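Local coordinates for protein probable glutathione S-transferase (Pseudomonas aeruginosa, PDB 6JWK) that probably catalyses the glutathione-dependent cis-trans isomerisation of maleylpyruvate, as a zeta-class member of the glutathione S-transferase superfamily, at residues V15-A20 with L167-A172; T54-D57 with R61-S64; D86-A91 with H149-F154; E137-A142 with C179-Y184. All coordinates share one frame; numbering follows the deposited sequence.

Contact 1 (V15-A20 with L167-A172)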
loop_
_atom_site.group_PDB
_atom_site.type_symbol
_atom_site.label_atom_id
_atom_site.label_comp_id
_atom_site.label_asym_id
_atom_site.label_seq_id
_atom_site.Cartn_x
_atom_site.Cartn_y
_atom_site.Cartn_z
ATOM N N VAL B 15 11.144 7.375 3.274
ATOM C CA VAL B 15 12.417 6.670 2.963
ATOM C C VAL B 15 13.616 7.404 3.542
ATOM O O VAL B 15 14.613 6.720 3.927
ATOM C CB VAL B 15 12.564 6.483 1.438
ATOM C CG1 VAL B 15 13.856 5.770 1.111
ATOM C CG2 VAL B 15 11.367 5.708 0.869
ATOM N N ARG B 16 13.591 8.732 3.609
ATOM C CA ARG B 16 14.657 9.497 4.320
ATOM C C ARG B 16 14.684 9.084 5.799
ATOM O O ARG B 16 15.781 8.941 6.371
ATOM C CB ARG B 16 14.478 11.005 4.210
ATOM C CG ARG B 16 14.709 11.558 2.808
ATOM C CD ARG B 16 14.835 13.069 2.782
ATOM N NE ARG B 16 13.780 13.776 3.513
ATOM C CZ ARG B 16 12.649 14.244 3.011
ATOM N NH1 ARG B 16 12.383 14.135 1.720
ATOM N NH2 ARG B 16 11.793 14.877 3.812
ATOM N N ILE B 17 13.538 8.833 6.416
ATOM C CA ILE B 17 13.569 8.348 7.834
ATOM C C ILE B 17 14.218 6.964 7.860
ATOM O O ILE B 17 15.106 6.708 8.727
ATOM C CB ILE B 17 12.144 8.308 8.397
ATOM C CG1 ILE B 17 11.531 9.707 8.472
ATOM C CG2 ILE B 17 12.078 7.590 9.733
ATOM C CD1 ILE B 17 10.014 9.679 8.719
ATOM N N ALA B 18 13.825 6.078 6.950
ATOM C CA ALA B 18 14.390 4.707 6.925
ATOM C C ALA B 18 15.913 4.789 6.788
ATOM O O ALA B 18 16.685 4.083 7.536
ATOM C CB ALA B 18 13.796 3.909 5.787
ATOM N N LEU B 19 16.397 5.546 5.799
ATOM C CA LEU B 19 17.866 5.686 5.624
ATOM C C LEU B 19 18.511 6.252 6.904
ATOM O O LEU B 19 19.601 5.783 7.259
ATOM C CB LEU B 19 18.159 6.558 4.391
ATOM C CG LEU B 19 17.780 5.899 3.071
ATOM C CD1 LEU B 19 17.805 6.908 1.915
ATOM C CD2 LEU B 19 18.712 4.728 2.746
ATOM N N ALA B 20 17.920 7.263 7.529
ATOM C CA ALA B 20 18.469 7.906 8.745
ATOM C C ALA B 20 18.525 6.859 9.853
ATOM O O ALA B 20 19.591 6.742 10.459
ATOM C CB ALA B 20 17.696 9.132 9.143
ATOM N N LEU B 167 3.865 6.891 9.661
ATOM C CA LEU B 167 3.004 7.787 10.473
ATOM C C LEU B 167 3.527 9.214 10.526
ATOM O O LEU B 167 2.712 10.166 10.465
ATOM C CB LEU B 167 2.828 7.207 11.871
ATOM C CG LEU B 167 1.549 6.378 11.985
ATOM C CD1 LEU B 167 1.543 5.476 13.229
ATOM C CD2 LEU B 167 0.319 7.295 11.947
ATOM N N VAL B 168 4.816 9.399 10.715
ATOM C CA VAL B 168 5.358 10.756 10.960
ATOM C C VAL B 168 5.049 11.624 9.748
ATOM O O VAL B 168 4.582 12.732 9.916
ATOM C CB VAL B 168 6.851 10.706 11.337
ATOM C CG1 VAL B 168 7.569 12.024 11.118
ATOM C CG2 VAL B 168 6.963 10.230 12.780
ATOM N N PRO B 169 5.274 11.171 8.495
ATOM C CA PRO B 169 4.907 12.017 7.371
ATOM C C PRO B 169 3.395 12.291 7.281
ATOM O O PRO B 169 2.968 13.437 6.996
ATOM C CB PRO B 169 5.489 11.231 6.178
ATOM C CG PRO B 169 6.635 10.446 6.764
ATOM C CD PRO B 169 6.043 9.966 8.095
ATOM N N GLN B 170 2.581 11.297 7.586
ATOM C CA GLN B 170 1.113 11.428 7.515
ATOM C C GLN B 170 0.615 12.454 8.574
ATOM O O GLN B 170 -0.307 13.262 8.262
ATOM C CB GLN B 170 0.467 10.056 7.720
ATOM C CG GLN B 170 -1.059 10.096 7.682
ATOM C CD GLN B 170 -1.469 10.584 6.326
ATOM O OE1 GLN B 170 -1.846 11.752 6.160
ATOM N NE2 GLN B 170 -1.345 9.707 5.342
ATOM N N LEU B 171 1.143 12.423 9.798
ATOM C CA LEU B 171 0.726 13.421 10.846
ATOM C C LEU B 171 1.193 14.828 10.455
ATOM O O LEU B 171 0.388 15.774 10.557
ATOM C CB LEU B 171 1.261 12.985 12.217
ATOM C CG LEU B 171 0.612 11.738 12.787
ATOM C CD1 LEU B 171 1.420 11.224 13.973
ATOM C CD2 LEU B 171 -0.827 12.040 13.178
ATOM N N ALA B 172 2.405 14.995 9.928
ATOM C CA ALA B 172 2.891 16.340 9.515
ATOM C C ALA B 172 1.916 16.899 8.467
ATOM O O ALA B 172 1.483 18.027 8.598
ATOM C CB ALA B 172 4.298 16.272 8.996
#
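Beside Ile17, the residue of helix 10-22 that meets Val168 and Pro169 of helix 162-176, Arg16 has its NH1 held by two acceptors, Ser5 OG and, more weakly, Phe6 O, while its NE bonds to Ala203 O. These partners lie on the N-terminal domain and at helix 198-203, and it is the apolar Ile17 that meets 167-172. Ile17 CG1 lies beside the backbone N (chi1 -64°), and the nearly extended chi2 of 167° carries CD1 straight on to the other helix. That one methyl makes the whole approach: Ile17 CD1 is 4.0 Å from Pro169 CG, and Pro169 CD is equally near it at 4.0 Å, so the isoleucine tip meets the edge of the pyrrolidine ring formed by these two methylenes. Ile17 CD1 also lies 4.2 Å from Val168 CG1, the valine branch that lies anti to its own backbone N. With the closest CA atoms, those of Ile17 and Val168, 9.1 Å apart, only side-chain ends touch, and just 82 Å² is buried. Pro169 has no N-H to give to the preceding turn, and helix 162-176 is kinked there. Helix 198-203 fills in alongside, Phe200 touching both Ile17 and Val168, and Cys194 and Leu195 of helix 185-195 pack on Val168. The contact thus joins the first helix of the thioredoxin-like domain to a helix of the all-helical domain, a buried apolar interface between domains characteristic of the glutathione S-transferase fold.

Contact 2 (T54-D57 with R61-S64); sequences TLVD and RRFS
Backbone hydrogen bonds set the register between 54-57 and 61-64. Leu55 and Phe63 form an antiparallel hydrogen-bonded pair: Leu55 N gives to Phe63 O at 3.0 Å. Phe63 N returns a nearly straight bond to Leu55 O (174° at the hydrogen). Val56 and Arg62 follow as a non-hydrogen-bonded pair, and then Asp57 N donates to Arg61 O at 3.1 Å. CA-H...O contacts fill the gaps, as from Val56 CA to Arg61 O.

One side-chain bond lies near the turn. Asp57 has CG between its backbone N and carbonyl carbon (chi1 71°), which turns the carboxylate back across the hairpin; OD1 takes Arg61 N at 2.8 Å, from above the carboxylate plane rather than within it. The guanidinium of Arg61 does not share in this, since Asp57 OD2 and Arg61 NH1 are 5.0 Å apart.

Apolar and flat-group contacts divide by face. With Val56 and Arg62 on one face, the guanidinium rests on aliphatic groups: Thr54 CG2 sits over one of its faces, and Val56 CG2 comes within 3.6 Å of Arg62 NH2. A bound sulfate, probably from the crystallisation liquor, lies about 3 Å from the same arginine side chain. On the other face Leu55 CD2 reaches Phe63 CD1 at 4.1 Å, and the ring edge turns to Leu55 O and Asp57 OD2.

This hairpin forms one edge of the mixed sheet within the chain. Strand 54-56 bonds to strand 2-5 through Tyr4 and Gln2, strand 62-63 is outermost, and helix 66-76 packs on the Leu55-Phe63 face, where Tyr72 stacks on Phe63; Leu88 of the second subunit packs against Phe63 and Arg61.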
loop_
_atom_site.group_PDB
_atom_site.type_symbol
_atom_site.label_atom_id
_atom_site.label_comp_id
_atom_site.label_asym_id
_atom_site.label_seq_id
_atom_site.Cartn_x
_atom_site.Cartn_y
_atom_site.Cartn_z
ATOM N N THR B 54 13.071 7.721 -5.595
ATOM C CA THR B 54 13.676 6.615 -6.352
ATOM C C THR B 54 14.975 6.236 -5.678
ATOM O O THR B 54 15.877 7.090 -5.655
ATOM C CB THR B 54 13.901 6.998 -7.832
ATOM O OG1 THR B 54 12.675 7.500 -8.349
ATOM C CG2 THR B 54 14.330 5.830 -8.688
ATOM N N LEU B 55 15.096 4.992 -5.233
ATOM C CA LEU B 55 16.388 4.471 -4.753
ATOM C C LEU B 55 17.155 3.965 -5.971
ATOM O O LEU B 55 16.524 3.269 -6.787
ATOM C CB LEU B 55 16.150 3.350 -3.751
ATOM C CG LEU B 55 17.440 2.793 -3.156
ATOM C CD1 LEU B 55 17.972 3.734 -2.102
ATOM C CD2 LEU B 55 17.230 1.398 -2.606
ATOM N N VAL B 56 18.424 4.342 -6.130
ATOM C CA VAL B 56 19.262 3.919 -7.294
ATOM C C VAL B 56 20.495 3.214 -6.725
ATOM O O VAL B 56 21.257 3.898 -6.024
ATOM C CB VAL B 56 19.623 5.112 -8.200
ATOM C CG1 VAL B 56 20.564 4.721 -9.343
ATOM C CG2 VAL B 56 18.397 5.800 -8.774
ATOM N N ASP B 57 20.658 1.901 -6.969
ATOM C CA ASP B 57 21.751 1.086 -6.354
ATOM C C ASP B 57 23.075 1.225 -7.120
ATOM O O ASP B 57 23.108 1.935 -8.155
ATOM C CB ASP B 57 21.424 -0.401 -6.262
ATOM C CG ASP B 57 21.408 -1.160 -7.584
ATOM O OD1 ASP B 57 21.842 -0.603 -8.639
ATOM O OD2 ASP B 57 20.929 -2.302 -7.555
ATOM N N ARG B 61 20.218 0.110 -10.861
ATOM C CA ARG B 61 18.819 -0.404 -10.733
ATOM C C ARG B 61 17.986 0.620 -9.963
ATOM O O ARG B 61 18.412 1.039 -8.873
ATOM C CB ARG B 61 18.658 -1.713 -9.952
ATOM C CG ARG B 61 19.170 -2.947 -10.673
ATOM C CD ARG B 61 18.640 -4.227 -10.090
ATOM N NE ARG B 61 18.533 -5.227 -11.153
ATOM C CZ ARG B 61 19.492 -6.087 -11.500
ATOM N NH1 ARG B 61 20.650 -6.065 -10.855
ATOM N NH2 ARG B 61 19.284 -6.975 -12.471
ATOM N N ARG B 62 16.818 0.946 -10.491
ATOM C CA ARG B 62 15.903 1.942 -9.896
ATOM C C ARG B 62 14.766 1.189 -9.187
ATOM O O ARG B 62 14.087 0.341 -9.803
ATOM C CB ARG B 62 15.397 2.906 -10.968
ATOM C CG ARG B 62 16.502 3.570 -11.775
ATOM C CD ARG B 62 15.948 4.398 -12.919
ATOM N NE ARG B 62 15.351 5.648 -12.474
ATOM C CZ ARG B 62 16.049 6.720 -12.116
ATOM N NH1 ARG B 62 15.420 7.813 -11.745
ATOM N NH2 ARG B 62 17.372 6.678 -12.105
ATOM N N PHE B 63 14.559 1.537 -7.925
ATOM C CA PHE B 63 13.472 1.039 -7.063
ATOM C C PHE B 63 12.547 2.213 -6.771
ATOM O O PHE B 63 12.907 3.307 -6.315
ATOM C CB PHE B 63 14.031 0.415 -5.792
ATOM C CG PHE B 63 15.126 -0.595 -6.001
ATOM C CD1 PHE B 63 16.417 -0.188 -6.308
ATOM C CD2 PHE B 63 14.891 -1.951 -5.833
ATOM C CE1 PHE B 63 17.444 -1.110 -6.471
ATOM C CE2 PHE B 63 15.916 -2.869 -5.982
ATOM C CZ PHE B 63 17.192 -2.449 -6.300
ATOM N N SER B 64 11.304 1.991 -7.076
ATOM C CA SER B 64 10.219 2.861 -6.626
ATOM C C SER B 64 9.418 2.054 -5.586
ATOM O O SER B 64 9.570 0.743 -5.483
ATOM C CB SER B 64 9.369 3.215 -7.807
ATOM O OG SER B 64 8.656 2.038 -8.246
#

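Contact 3 (D86-A91 with H149-F154)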
loop_
_atom_site.group_PDB
_atom_site.type_symbol
_atom_site.label_atom_id
_atom_site.label_comp_id
_atom_site.label_asym_id
_atom_site.label_seq_id
_atom_site.Cartn_x
_atom_site.Cartn_y
_atom_site.Cartn_z
ATOM N N ASP B 86 9.610 -11.597 13.511
ATOM C CA ASP B 86 8.481 -12.416 14.022
ATOM C C ASP B 86 7.245 -12.213 13.134
ATOM O O ASP B 86 6.843 -11.068 12.897
ATOM C CB ASP B 86 8.147 -12.034 15.445
ATOM C CG ASP B 86 6.992 -12.847 16.004
ATOM O OD1 ASP B 86 7.275 -13.807 16.694
ATOM O OD2 ASP B 86 5.828 -12.479 15.791
ATOM N N PRO B 87 6.583 -13.304 12.684
ATOM C CA PRO B 87 5.507 -13.229 11.692
ATOM C C PRO B 87 4.255 -12.491 12.138
ATOM O O PRO B 87 3.730 -11.671 11.404
ATOM C CB PRO B 87 5.100 -14.696 11.452
ATOM C CG PRO B 87 6.343 -15.465 11.792
ATOM C CD PRO B 87 6.980 -14.709 12.926
ATOM N N LEU B 88 3.847 -12.757 13.370
ATOM C CA LEU B 88 2.725 -12.028 13.968
ATOM C C LEU B 88 3.072 -10.525 14.094
ATOM O O LEU B 88 2.229 -9.684 13.685
ATOM C CB LEU B 88 2.369 -12.643 15.317
ATOM C CG LEU B 88 1.292 -11.850 16.040
ATOM C CD1 LEU B 88 0.049 -11.816 15.190
ATOM C CD2 LEU B 88 0.988 -12.412 17.414
ATOM N N HIS B 89 4.237 -10.182 14.628
ATOM C CA HIS B 89 4.629 -8.773 14.864
ATOM C C HIS B 89 4.737 -8.113 13.488
ATOM O O HIS B 89 4.387 -6.931 13.369
ATOM C CB HIS B 89 5.922 -8.705 15.700
ATOM C CG HIS B 89 5.764 -9.348 17.041
ATOM N ND1 HIS B 89 6.827 -9.559 17.884
ATOM C CD2 HIS B 89 4.672 -9.827 17.683
ATOM C CE1 HIS B 89 6.407 -10.176 18.978
ATOM N NE2 HIS B 89 5.089 -10.309 18.897
ATOM N N ARG B 90 5.227 -8.843 12.486
ATOM C CA ARG B 90 5.361 -8.282 11.115
ATOM C C ARG B 90 3.955 -7.974 10.556
ATOM O O ARG B 90 3.734 -6.829 10.051
ATOM C CB ARG B 90 6.155 -9.225 10.208
ATOM C CG ARG B 90 6.308 -8.652 8.798
ATOM C CD ARG B 90 7.300 -9.341 7.907
ATOM N NE ARG B 90 6.996 -10.741 7.800
ATOM C CZ ARG B 90 7.560 -11.708 8.514
ATOM N NH1 ARG B 90 7.207 -12.965 8.301
ATOM N NH2 ARG B 90 8.477 -11.435 9.433
ATOM N N ALA B 91 3.005 -8.914 10.671
ATOM C CA ALA B 91 1.630 -8.746 10.145
ATOM C C ALA B 91 0.997 -7.516 10.787
ATOM O O ALA B 91 0.374 -6.731 10.088
ATOM C CB ALA B 91 0.786 -9.981 10.361
ATOM N N HIS B 149 -1.823 -3.089 19.502
ATOM C CA HIS B 149 -0.828 -4.050 18.973
ATOM C C HIS B 149 0.621 -3.622 19.195
ATOM O O HIS B 149 1.500 -4.411 18.834
ATOM C CB HIS B 149 -1.104 -4.326 17.486
ATOM C CG HIS B 149 -2.445 -4.942 17.244
ATOM N ND1 HIS B 149 -3.190 -4.681 16.095
ATOM C CD2 HIS B 149 -3.175 -5.815 17.980
ATOM C CE1 HIS B 149 -4.342 -5.345 16.175
ATOM N NE2 HIS B 149 -4.373 -6.020 17.335
ATOM N N ARG B 150 0.880 -2.395 19.623
ATOM C CA ARG B 150 2.274 -1.930 19.789
ATOM C C ARG B 150 3.057 -2.889 20.691
ATOM O O ARG B 150 2.465 -3.511 21.601
ATOM C CB ARG B 150 2.359 -0.522 20.357
ATOM C CG ARG B 150 2.042 -0.431 21.849
ATOM C CD ARG B 150 1.761 0.996 22.229
ATOM N NE ARG B 150 2.874 1.881 21.919
ATOM C CZ ARG B 150 2.791 3.207 21.899
ATOM N NH1 ARG B 150 1.660 3.834 22.130
ATOM N NH2 ARG B 150 3.850 3.914 21.622
ATOM N N ARG B 151 4.347 -3.014 20.460
ATOM C CA ARG B 151 5.201 -3.899 21.285
ATOM C C ARG B 151 5.965 -3.088 22.329
ATOM O O ARG B 151 6.520 -3.703 23.234
ATOM C CB ARG B 151 6.118 -4.726 20.391
ATOM C CG ARG B 151 5.356 -5.645 19.442
ATOM C CD ARG B 151 4.799 -6.837 20.216
ATOM N NE ARG B 151 3.551 -7.343 19.671
ATOM C CZ ARG B 151 2.861 -8.337 20.206
ATOM N NH1 ARG B 151 3.324 -8.907 21.316
ATOM N NH2 ARG B 151 1.705 -8.714 19.656
ATOM N N GLY B 152 6.054 -1.770 22.178
ATOM C CA GLY B 152 6.958 -0.938 22.997
ATOM C C GLY B 152 6.702 0.544 22.825
ATOM O O GLY B 152 5.557 0.936 22.489
ATOM N N ALA B 153 7.720 1.323 23.167
ATOM C CA ALA B 153 7.756 2.799 23.088
ATOM C C ALA B 153 7.422 3.141 21.647
ATOM O O ALA B 153 6.709 4.106 21.425
ATOM C CB ALA B 153 9.112 3.335 23.464
ATOM N N PHE B 154 7.940 2.331 20.731
ATOM C CA PHE B 154 7.567 2.383 19.292
ATOM C C PHE B 154 6.697 1.167 18.986
ATOM O O PHE B 154 6.623 0.228 19.798
ATOM C CB PHE B 154 8.811 2.451 18.405
ATOM C CG PHE B 154 9.750 3.575 18.765
ATOM C CD1 PHE B 154 9.571 4.839 18.221
ATOM C CD2 PHE B 154 10.712 3.400 19.768
ATOM C CE1 PHE B 154 10.408 5.879 18.579
ATOM C CE2 PHE B 154 11.573 4.430 20.095
ATOM C CZ PHE B 154 11.417 5.666 19.503
#
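Arg151 lays its guanidinium over the imidazole of His89, the two planes tilted by 26° from each other. His89 NE2 is centred on the guanidinium, 3.3 Å from Arg151 CZ, whereas Arg151 NE lies toward the rim of the ring, 3.4 Å from His89 CD2. The route there is bent. Arg151 starts with CG beside its backbone N; this and the fold at chi2 (-75°) bring CD over the ring, and the bend at chi3 then turns the guanidinium over it. CD stands 3.8 Å from the His89 ring centroid, a CH-pi contact 12° off the ring normal. The two side chains therefore cross at about a right angle, although their flat ends overlap.

Asp86 lies on the opposite face of the imidazole. Its OD2 caps helix 87-103 by accepting His89 N at 3.0 Å on the anti lone pair, and the same oxygen stands 3.3 Å above the His89 ring plane. Gln92 OE1, further along the helix, bonds to Arg151 NH2 and fixes the far end of the guanidinium.

Although His89 NE2 and Arg151 NH1 are 3.3 Å apart, the angle is too poor for a hydrogen bond, so the His89 pairing is a stack, and the polar tie of Arg151 to the helix is the bond to Gln92. The overlying guanidinium would probably disfavour a protonated imidazole, an effect that the Asp86 carboxylate behind the ring may partly offset.

Contact 4 (E137-A142 with C179-Y184); sequences EGLAAA and CDLAPY
Leu139 and Tyr184 meet at about a right angle, the leucine's CB set over the flat of the phenol ring while its branch runs on past it. Leu139 CB is 3.7 Å from the Tyr184 ring centroid and only 8° off the ring normal, a CH-pi contact over the centre of the face. Pro183 CB lies against the opposite face toward the rim, so the ring is held between a helix residue and its own sequence neighbour. Tyr184 reaches this position with chi1 at -34°, displaced from the usual staggered value.

The two leucine side chains cross obliquely, their ends meeting: Leu139 CD1 reaches Leu181 CD2 at 4.0 Å, and the same Leu139 methyl lies 4.0 Å from Tyr184 CE2. Along the other side of the phenol, the helix backbone takes over: Tyr184 CD1 is 3.6 Å from Leu139 O and Tyr184 CE1 is 3.5 Å from Ala140 N, with Ala140 CB more loosely placed at the solvent side.

The loop 179-184 is shaped to present these groups. A type I turn brings Tyr184 N to Leu181 O at 3.0 Å, and Asp180 OD1 accepts Ala182 N in an Asx turn, a compact arrangement in which Leu181 and Tyr184 both meet helix 124-149.

Tyr184 is the N-cap residue of helix 185-195, so the contact pins the start of that helix to helix 124-149. Leu139 continues inward to Leu171 of helix 162-176 and Leu187 of helix 185-195; Leu181 packs on Ala174 and Leu188 of those same two helices, part of an apolar cluster among these three helices.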
loop_
_atom_site.group_PDB
_atom_site.type_symbol
_atom_site.label_atom_id
_atom_site.label_comp_id
_atom_site.label_asym_id
_atom_site.label_seq_id
_atom_site.Cartn_x
_atom_site.Cartn_y
_atom_site.Cartn_z
ATOM N N GLU B 137 -11.126 9.221 9.334
ATOM C CA GLU B 137 -11.432 7.781 9.189
ATOM C C GLU B 137 -10.156 6.964 9.431
ATOM O O GLU B 137 -10.223 5.993 10.199
ATOM C CB GLU B 137 -11.928 7.451 7.774
ATOM C CG GLU B 137 -13.158 8.221 7.362
ATOM C CD GLU B 137 -14.435 7.610 7.872
ATOM O OE1 GLU B 137 -14.665 6.439 7.569
ATOM O OE2 GLU B 137 -15.146 8.291 8.612
ATOM N N GLY B 138 -9.056 7.320 8.762
ATOM C CA GLY B 138 -7.811 6.523 8.826
ATOM C C GLY B 138 -7.119 6.623 10.188
ATOM O O GLY B 138 -6.667 5.608 10.699
ATOM N N LEU B 139 -6.974 7.823 10.729
ATOM C CA LEU B 139 -6.198 8.008 11.986
ATOM C C LEU B 139 -6.987 7.453 13.179
ATOM O O LEU B 139 -6.344 6.967 14.103
ATOM C CB LEU B 139 -5.828 9.481 12.177
ATOM C CG LEU B 139 -4.817 10.055 11.197
ATOM C CD1 LEU B 139 -4.331 11.400 11.682
ATOM C CD2 LEU B 139 -3.653 9.127 10.942
ATOM N N ALA B 140 -8.330 7.445 13.157
ATOM C CA ALA B 140 -9.083 6.799 14.249
ATOM C C ALA B 140 -8.728 5.310 14.301
ATOM O O ALA B 140 -8.559 4.756 15.404
ATOM C CB ALA B 140 -10.572 6.996 14.053
ATOM N N ALA B 141 -8.613 4.674 13.136
ATOM C CA ALA B 141 -8.285 3.232 13.056
ATOM C C ALA B 141 -6.818 3.056 13.461
ATOM O O ALA B 141 -6.539 2.106 14.179
ATOM C CB ALA B 141 -8.583 2.687 11.653
ATOM N N ALA B 142 -5.934 3.981 13.075
ATOM C CA ALA B 142 -4.471 3.910 13.353
ATOM C C ALA B 142 -4.241 4.010 14.871
ATOM O O ALA B 142 -3.477 3.244 15.403
ATOM C CB ALA B 142 -3.737 5.017 12.619
ATOM N N CYS B 179 -6.085 19.707 9.994
ATOM C CA CYS B 179 -6.910 18.631 10.587
ATOM C C CYS B 179 -6.850 18.689 12.115
ATOM O O CYS B 179 -5.781 18.982 12.688
ATOM C CB CYS B 179 -6.480 17.239 10.119
ATOM S SG CYS B 179 -6.594 17.072 8.323
ATOM N N ASP B 180 -7.944 18.303 12.733
ATOM C CA ASP B 180 -8.033 18.124 14.201
ATOM C C ASP B 180 -7.323 16.821 14.594
ATOM O O ASP B 180 -7.897 15.736 14.351
ATOM C CB ASP B 180 -9.506 18.082 14.631
ATOM C CG ASP B 180 -9.654 18.040 16.130
ATOM O OD1 ASP B 180 -8.624 18.206 16.802
ATOM O OD2 ASP B 180 -10.739 17.732 16.595
ATOM N N LEU B 181 -6.213 16.915 15.331
ATOM C CA LEU B 181 -5.401 15.750 15.748
ATOM C C LEU B 181 -5.622 15.428 17.237
ATOM O O LEU B 181 -5.116 14.387 17.712
ATOM C CB LEU B 181 -3.943 16.082 15.435
ATOM C CG LEU B 181 -3.639 16.299 13.946
ATOM C CD1 LEU B 181 -2.152 16.447 13.731
ATOM C CD2 LEU B 181 -4.189 15.166 13.100
ATOM N N ALA B 182 -6.438 16.211 17.932
ATOM C CA ALA B 182 -6.824 15.980 19.352
ATOM C C ALA B 182 -7.360 14.572 19.573
ATOM O O ALA B 182 -7.074 13.979 20.604
ATOM C CB ALA B 182 -7.809 17.026 19.836
ATOM N N PRO B 183 -8.179 13.959 18.683
ATOM C CA PRO B 183 -8.648 12.592 18.925
ATOM C C PRO B 183 -7.578 11.480 18.849
ATOM O O PRO B 183 -7.892 10.341 19.180
ATOM C CB PRO B 183 -9.756 12.353 17.891
ATOM C CG PRO B 183 -10.092 13.760 17.384
ATOM C CD PRO B 183 -8.809 14.579 17.516
ATOM N N TYR B 184 -6.308 11.796 18.558
ATOM C CA TYR B 184 -5.264 10.736 18.420
ATOM C C TYR B 184 -4.106 10.984 19.398
ATOM O O TYR B 184 -2.926 11.125 18.990
ATOM C CB TYR B 184 -4.847 10.641 16.946
ATOM C CG TYR B 184 -5.976 10.921 15.981
ATOM C CD1 TYR B 184 -7.060 10.056 15.857
ATOM C CD2 TYR B 184 -6.029 12.129 15.287
ATOM C CE1 TYR B 184 -8.151 10.365 15.047
ATOM C CE2 TYR B 184 -7.091 12.433 14.448
ATOM C CZ TYR B 184 -8.143 11.542 14.315
ATOM O OH TYR B 184 -9.204 11.924 13.542
#

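The centre of contact 1 lies about 4 Å from the centre of the chain, where helix 10-22 of the thioredoxin-like N-terminal domain meets helix 162-176 of the C-terminal domain. Contacts 2 and 3 are nested along the chain inside the loop it closes, whereas contacts 1 and 4 interlock, their segments alternating. They also touch: Leu171 CD2 meets Leu139 CD1 at 3.9 Å, so the interdomain packing runs on into the helical core. Contacts 3 and 4 alternate as well. The hairpin of contact 2 lies about 33 Å from contact 4, centre to centre. One central contact thus joins the two domains, while contacts 2 and 3, one in each domain, both reach the dimer interface.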